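Local coordinates for protein regulator of nonsense transcripts 2 (Homo sapiens, PDB 4CEM) that takes part in nonsense-mediated mRNA decay as the factor UPF2, the fragment here carrying the first of its three MIF4G domains, at residues F244-H255 with Y290-A301. Residues are numbered along the deposited sequence; the frame is centred on the assembly and turned at random.
Sequences FTSLTKHLKRDH and YQKLLANSQSLA
Leu251 packs as a knob into a hole formed by Tyr290, Leu293, Leu294 and Ser297, its CD1 lying 3.7 Å from Leu293 CD2 as the two leucine side chains run alongside one another in opposite senses. Leu293 lays CD2 over one face of the His250 ring, a CH-pi contact 4.3 Å from the ring centroid, while its CD1 meets Leu247 CD1 at 3.8 Å. With CG anti to the backbone N (chi1 172°), Tyr290 carries its ring across to His255, where OH comes within 3.1 Å of ND1; the two ring planes are inclined by 23° but offset too far for a real stack. Replacing the tyrosine by alanine would probably open a gap beside Leu251 and the backbone of Asp254 and His255. Farther along, Phe244 CE1 abuts Ala301 CB at 3.7 Å, and the edge of the same ring faces Ser297 O. Ser297 OG, set against Leu247 CG, donates a hydrogen bond of 2.7 Å to Leu293 O, so that the hydroxyl is satisfied within its own helix at this largely apolar interface. Helices 230-259 and 283-303 pack roughly antiparallel, their local axes at 147°, in the all-helical MIF4G domain; helix 189-204 adjoins both, with Val189 touching Leu247 and Asn296.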
loop_
_atom_site.group_PDB
_atom_site.type_symbol
_atom_site.label_atom_id
_atom_site.label_comp_id
_atom_site.label_asym_id
_atom_site.label_seq_id
_atom_site.Cartn_x
_atom_site.Cartn_y
_atom_site.Cartn_z
ATOM N N PHE A 244 -1.036 14.610 -6.388
ATOM C CA PHE A 244 -1.903 14.598 -7.549
ATOM C C PHE A 244 -1.728 15.861 -8.382
ATOM O O PHE A 244 -1.710 15.801 -9.615
ATOM C CB PHE A 244 -3.364 14.459 -7.134
ATOM C CG PHE A 244 -4.310 14.561 -8.284
ATOM C CD1 PHE A 244 -4.418 13.520 -9.190
ATOM C CD2 PHE A 244 -5.057 15.713 -8.490
ATOM C CE1 PHE A 244 -5.279 13.610 -10.274
ATOM C CE2 PHE A 244 -5.917 15.810 -9.572
ATOM C CZ PHE A 244 -6.029 14.756 -10.468
ATOM N N THR A 245 -1.629 16.999 -7.702
ATOM C CA THR A 245 -1.312 18.271 -8.352
ATOM C C THR A 245 -0.005 18.172 -9.158
ATOM O O THR A 245 0.031 18.444 -10.365
ATOM C CB THR A 245 -1.176 19.382 -7.303
ATOM O OG1 THR A 245 -2.455 19.616 -6.704
ATOM C CG2 THR A 245 -0.647 20.666 -7.933
ATOM N N SER A 246 1.058 17.770 -8.473
ATOM C CA SER A 246 2.344 17.536 -9.104
ATOM C C SER A 246 2.207 16.621 -10.326
ATOM O O SER A 246 2.772 16.899 -11.378
ATOM C CB SER A 246 3.323 16.944 -8.082
ATOM O OG SER A 246 4.272 16.114 -8.712
ATOM N N LEU A 247 1.446 15.541 -10.188
ATOM C CA LEU A 247 1.282 14.563 -11.268
ATOM C C LEU A 247 0.542 15.146 -12.470
ATOM O O LEU A 247 0.766 14.727 -13.608
ATOM C CB LEU A 247 0.537 13.324 -10.755
ATOM C CG LEU A 247 0.279 12.197 -11.762
ATOM C CD1 LEU A 247 1.584 11.558 -12.213
ATOM C CD2 LEU A 247 -0.648 11.157 -11.155
ATOM N N THR A 248 -0.347 16.101 -12.213
ATOM C CA THR A 248 -1.147 16.714 -13.269
ATOM C C THR A 248 -0.331 17.764 -14.022
ATOM O O THR A 248 -0.494 17.926 -15.232
ATOM C CB THR A 248 -2.474 17.273 -12.710
ATOM O OG1 THR A 248 -3.507 16.311 -12.939
ATOM C CG2 THR A 248 -2.866 18.587 -13.371
ATOM N N LYS A 249 0.557 18.457 -13.312
ATOM C CA LYS A 249 1.604 19.251 -13.965
ATOM C C LYS A 249 2.376 18.395 -14.971
ATOM O O LYS A 249 2.474 18.741 -16.145
ATOM C CB LYS A 249 2.584 19.839 -12.943
ATOM C CG LYS A 249 2.371 21.311 -12.623
ATOM C CD LYS A 249 1.105 21.565 -11.813
ATOM C CE LYS A 249 1.143 22.936 -11.151
ATOM N NZ LYS A 249 -0.154 23.302 -10.516
ATOM N N HIS A 250 2.906 17.271 -14.498
ATOM C CA HIS A 250 3.697 16.362 -15.330
ATOM C C HIS A 250 2.890 15.776 -16.469
ATOM O O HIS A 250 3.458 15.369 -17.485
ATOM C CB HIS A 250 4.323 15.272 -14.449
ATOM C CG HIS A 250 5.268 14.328 -15.176
ATOM N ND1 HIS A 250 6.138 14.745 -16.112
ATOM C CD2 HIS A 250 5.472 12.952 -15.035
ATOM C CE1 HIS A 250 6.847 13.688 -16.567
ATOM N NE2 HIS A 250 6.438 12.595 -15.905
ATOM N N LEU A 251 1.563 15.738 -16.334
ATOM C CA LEU A 251 0.696 15.290 -17.430
ATOM C C LEU A 251 0.524 16.374 -18.498
ATOM O O LEU A 251 0.509 16.071 -19.696
ATOM C CB LEU A 251 -0.678 14.866 -16.905
ATOM C CG LEU A 251 -1.603 14.211 -17.938
ATOM C CD1 LEU A 251 -1.108 12.820 -18.295
ATOM C CD2 LEU A 251 -3.035 14.153 -17.430
ATOM N N LYS A 252 0.371 17.626 -18.060
ATOM C CA LYS A 252 0.229 18.756 -18.982
ATOM C C LYS A 252 1.512 18.958 -19.773
ATOM O O LYS A 252 1.493 18.927 -21.002
ATOM C CB LYS A 252 -0.129 20.053 -18.246
ATOM C CG LYS A 252 -1.570 20.134 -17.764
ATOM C CD LYS A 252 -1.974 21.576 -17.490
ATOM C CE LYS A 252 -3.127 21.681 -16.500
ATOM N NZ LYS A 252 -2.670 21.583 -15.084
ATOM N N ARG A 253 2.623 19.158 -19.068
ATOM C CA ARG A 253 3.928 19.266 -19.719
ATOM C C ARG A 253 4.051 18.244 -20.846
ATOM O O ARG A 253 4.249 18.609 -22.003
ATOM C CB ARG A 253 5.077 19.070 -18.721
ATOM C CG ARG A 253 5.680 20.357 -18.175
ATOM C CD ARG A 253 7.166 20.203 -17.864
ATOM N NE ARG A 253 7.434 19.410 -16.656
ATOM C CZ ARG A 253 7.734 18.106 -16.618
ATOM N NH1 ARG A 253 7.810 17.371 -17.727
ATOM N NH2 ARG A 253 7.961 17.521 -15.443
ATOM N N ASP A 254 3.898 16.970 -20.506
ATOM C CA ASP A 254 4.057 15.895 -21.481
ATOM C C ASP A 254 2.988 15.890 -22.578
ATOM O O ASP A 254 3.191 15.273 -23.621
ATOM C CB ASP A 254 4.103 14.534 -20.780
ATOM C CG ASP A 254 5.323 14.379 -19.891
ATOM O OD1 ASP A 254 5.813 15.406 -19.373
ATOM O OD2 ASP A 254 5.797 13.238 -19.714
ATOM N N HIS A 255 1.858 16.561 -22.359
ATOM C CA HIS A 255 0.876 16.747 -23.433
ATOM C C HIS A 255 1.397 17.736 -24.446
ATOM O O HIS A 255 1.458 17.432 -25.639
ATOM C CB HIS A 255 -0.481 17.197 -22.886
ATOM C CG HIS A 255 -1.606 17.122 -23.902
ATOM N ND1 HIS A 255 -2.016 16.081 -24.741
ATOM C CD2 HIS A 255 -2.425 18.160 -24.158
ATOM C CE1 HIS A 255 -3.069 16.532 -25.458
ATOM N NE2 HIS A 255 -3.320 17.804 -25.103
ATOM N N TYR A 290 3.382 8.291 -22.004
ATOM C CA TYR A 290 2.295 9.256 -21.856
ATOM C C TYR A 290 0.994 8.501 -21.598
ATOM O O TYR A 290 0.272 8.808 -20.648
ATOM C CB TYR A 290 2.154 10.143 -23.100
ATOM C CG TYR A 290 0.925 11.035 -23.086
ATOM C CD1 TYR A 290 0.962 12.301 -22.505
ATOM C CD2 TYR A 290 -0.278 10.609 -23.655
ATOM C CE1 TYR A 290 -0.160 13.116 -22.490
ATOM C CE2 TYR A 290 -1.404 11.416 -23.645
ATOM C CZ TYR A 290 -1.341 12.667 -23.061
ATOM O OH TYR A 290 -2.459 13.467 -23.046
ATOM N N GLN A 291 0.714 7.510 -22.443
ATOM C CA GLN A 291 -0.498 6.702 -22.311
ATOM C C GLN A 291 -0.630 6.072 -20.928
ATOM O O GLN A 291 -1.734 5.986 -20.386
ATOM C CB GLN A 291 -0.551 5.612 -23.391
ATOM C CG GLN A 291 -1.113 6.084 -24.722
ATOM C CD GLN A 291 -2.589 6.432 -24.644
ATOM O OE1 GLN A 291 -2.969 7.453 -24.070
ATOM N NE2 GLN A 291 -3.430 5.586 -25.230
ATOM N N LYS A 292 0.496 5.644 -20.364
ATOM C CA LYS A 292 0.522 5.062 -19.021
ATOM C C LYS A 292 0.392 6.130 -17.930
ATOM O O LYS A 292 -0.235 5.883 -16.899
ATOM C CB LYS A 292 1.796 4.236 -18.825
ATOM C CG LYS A 292 1.834 3.013 -19.724
ATOM C CD LYS A 292 3.132 2.234 -19.611
ATOM C CE LYS A 292 3.055 0.985 -20.474
ATOM N NZ LYS A 292 4.391 0.427 -20.813
ATOM N N LEU A 293 0.980 7.305 -18.160
ATOM C CA LEU A 293 0.854 8.434 -17.233
ATOM C C LEU A 293 -0.578 8.982 -17.220
ATOM O O LEU A 293 -1.084 9.394 -16.174
ATOM C CB LEU A 293 1.828 9.555 -17.603
ATOM C CG LEU A 293 1.999 10.647 -16.540
ATOM C CD1 LEU A 293 3.039 10.233 -15.508
ATOM C CD2 LEU A 293 2.368 11.981 -17.179
ATOM N N LEU A 294 -1.215 8.997 -18.390
ATOM C CA LEU A 294 -2.629 9.368 -18.507
ATOM C C LEU A 294 -3.507 8.360 -17.761
ATOM O O LEU A 294 -4.426 8.750 -17.047
ATOM C CB LEU A 294 -3.037 9.432 -19.983
ATOM C CG LEU A 294 -4.467 9.858 -20.338
ATOM C CD1 LEU A 294 -4.640 11.365 -20.228
ATOM C CD2 LEU A 294 -4.819 9.387 -21.739
ATOM N N ALA A 295 -3.212 7.069 -17.926
ATOM C CA ALA A 295 -3.971 6.007 -17.261
ATOM C C ALA A 295 -3.885 6.123 -15.737
ATOM O O ALA A 295 -4.903 6.079 -15.045
ATOM C CB ALA A 295 -3.487 4.638 -17.716
ATOM N N ASN A 296 -2.669 6.279 -15.226
ATOM C CA ASN A 296 -2.442 6.459 -13.791
ATOM C C ASN A 296 -3.044 7.744 -13.229
ATOM O O ASN A 296 -3.476 7.778 -12.076
ATOM C CB ASN A 296 -0.945 6.461 -13.490
ATOM C CG ASN A 296 -0.296 5.129 -13.758
ATOM O OD1 ASN A 296 -0.971 4.111 -13.874
ATOM N ND2 ASN A 296 1.023 5.127 -13.857
ATOM N N SER A 297 -3.050 8.802 -14.036
ATOM C CA SER A 297 -3.616 10.081 -13.616
ATOM C C SER A 297 -5.133 9.981 -13.459
ATOM O O SER A 297 -5.703 10.500 -12.495
ATOM C CB SER A 297 -3.253 11.183 -14.614
ATOM O OG SER A 297 -1.857 11.450 -14.592
ATOM N N GLN A 298 -5.774 9.311 -14.412
ATOM C CA GLN A 298 -7.209 9.046 -14.355
ATOM C C GLN A 298 -7.532 8.167 -13.162
ATOM O O GLN A 298 -8.481 8.420 -12.417
ATOM C CB GLN A 298 -7.674 8.351 -15.633
ATOM C CG GLN A 298 -7.585 9.205 -16.892
ATOM C CD GLN A 298 -7.723 8.389 -18.161
ATOM O OE1 GLN A 298 -7.111 7.331 -18.310
ATOM N NE2 GLN A 298 -8.532 8.879 -19.085
ATOM N N SER A 299 -6.718 7.134 -12.993
ATOM C CA SER A 299 -6.888 6.179 -11.921
ATOM C C SER A 299 -6.881 6.858 -10.549
ATOM O O SER A 299 -7.700 6.533 -9.693
ATOM C CB SER A 299 -5.788 5.123 -12.007
ATOM O OG SER A 299 -6.044 4.059 -11.117
ATOM N N LEU A 300 -5.978 7.819 -10.361
ATOM C CA LEU A 300 -5.790 8.486 -9.070
ATOM C C LEU A 300 -6.751 9.662 -8.861
ATOM O O LEU A 300 -7.100 10.002 -7.728
ATOM C CB LEU A 300 -4.339 8.974 -8.942
ATOM C CG LEU A 300 -3.934 9.621 -7.609
ATOM C CD1 LEU A 300 -4.142 8.642 -6.468
ATOM C CD2 LEU A 300 -2.493 10.102 -7.647
ATOM N N ALA A 301 -7.150 10.306 -9.949
ATOM C CA ALA A 301 -8.148 11.374 -9.888
ATOM C C ALA A 301 -9.452 10.820 -9.326
ATOM O O ALA A 301 -10.138 11.465 -8.540
ATOM C CB ALA A 301 -8.379 11.954 -11.277
#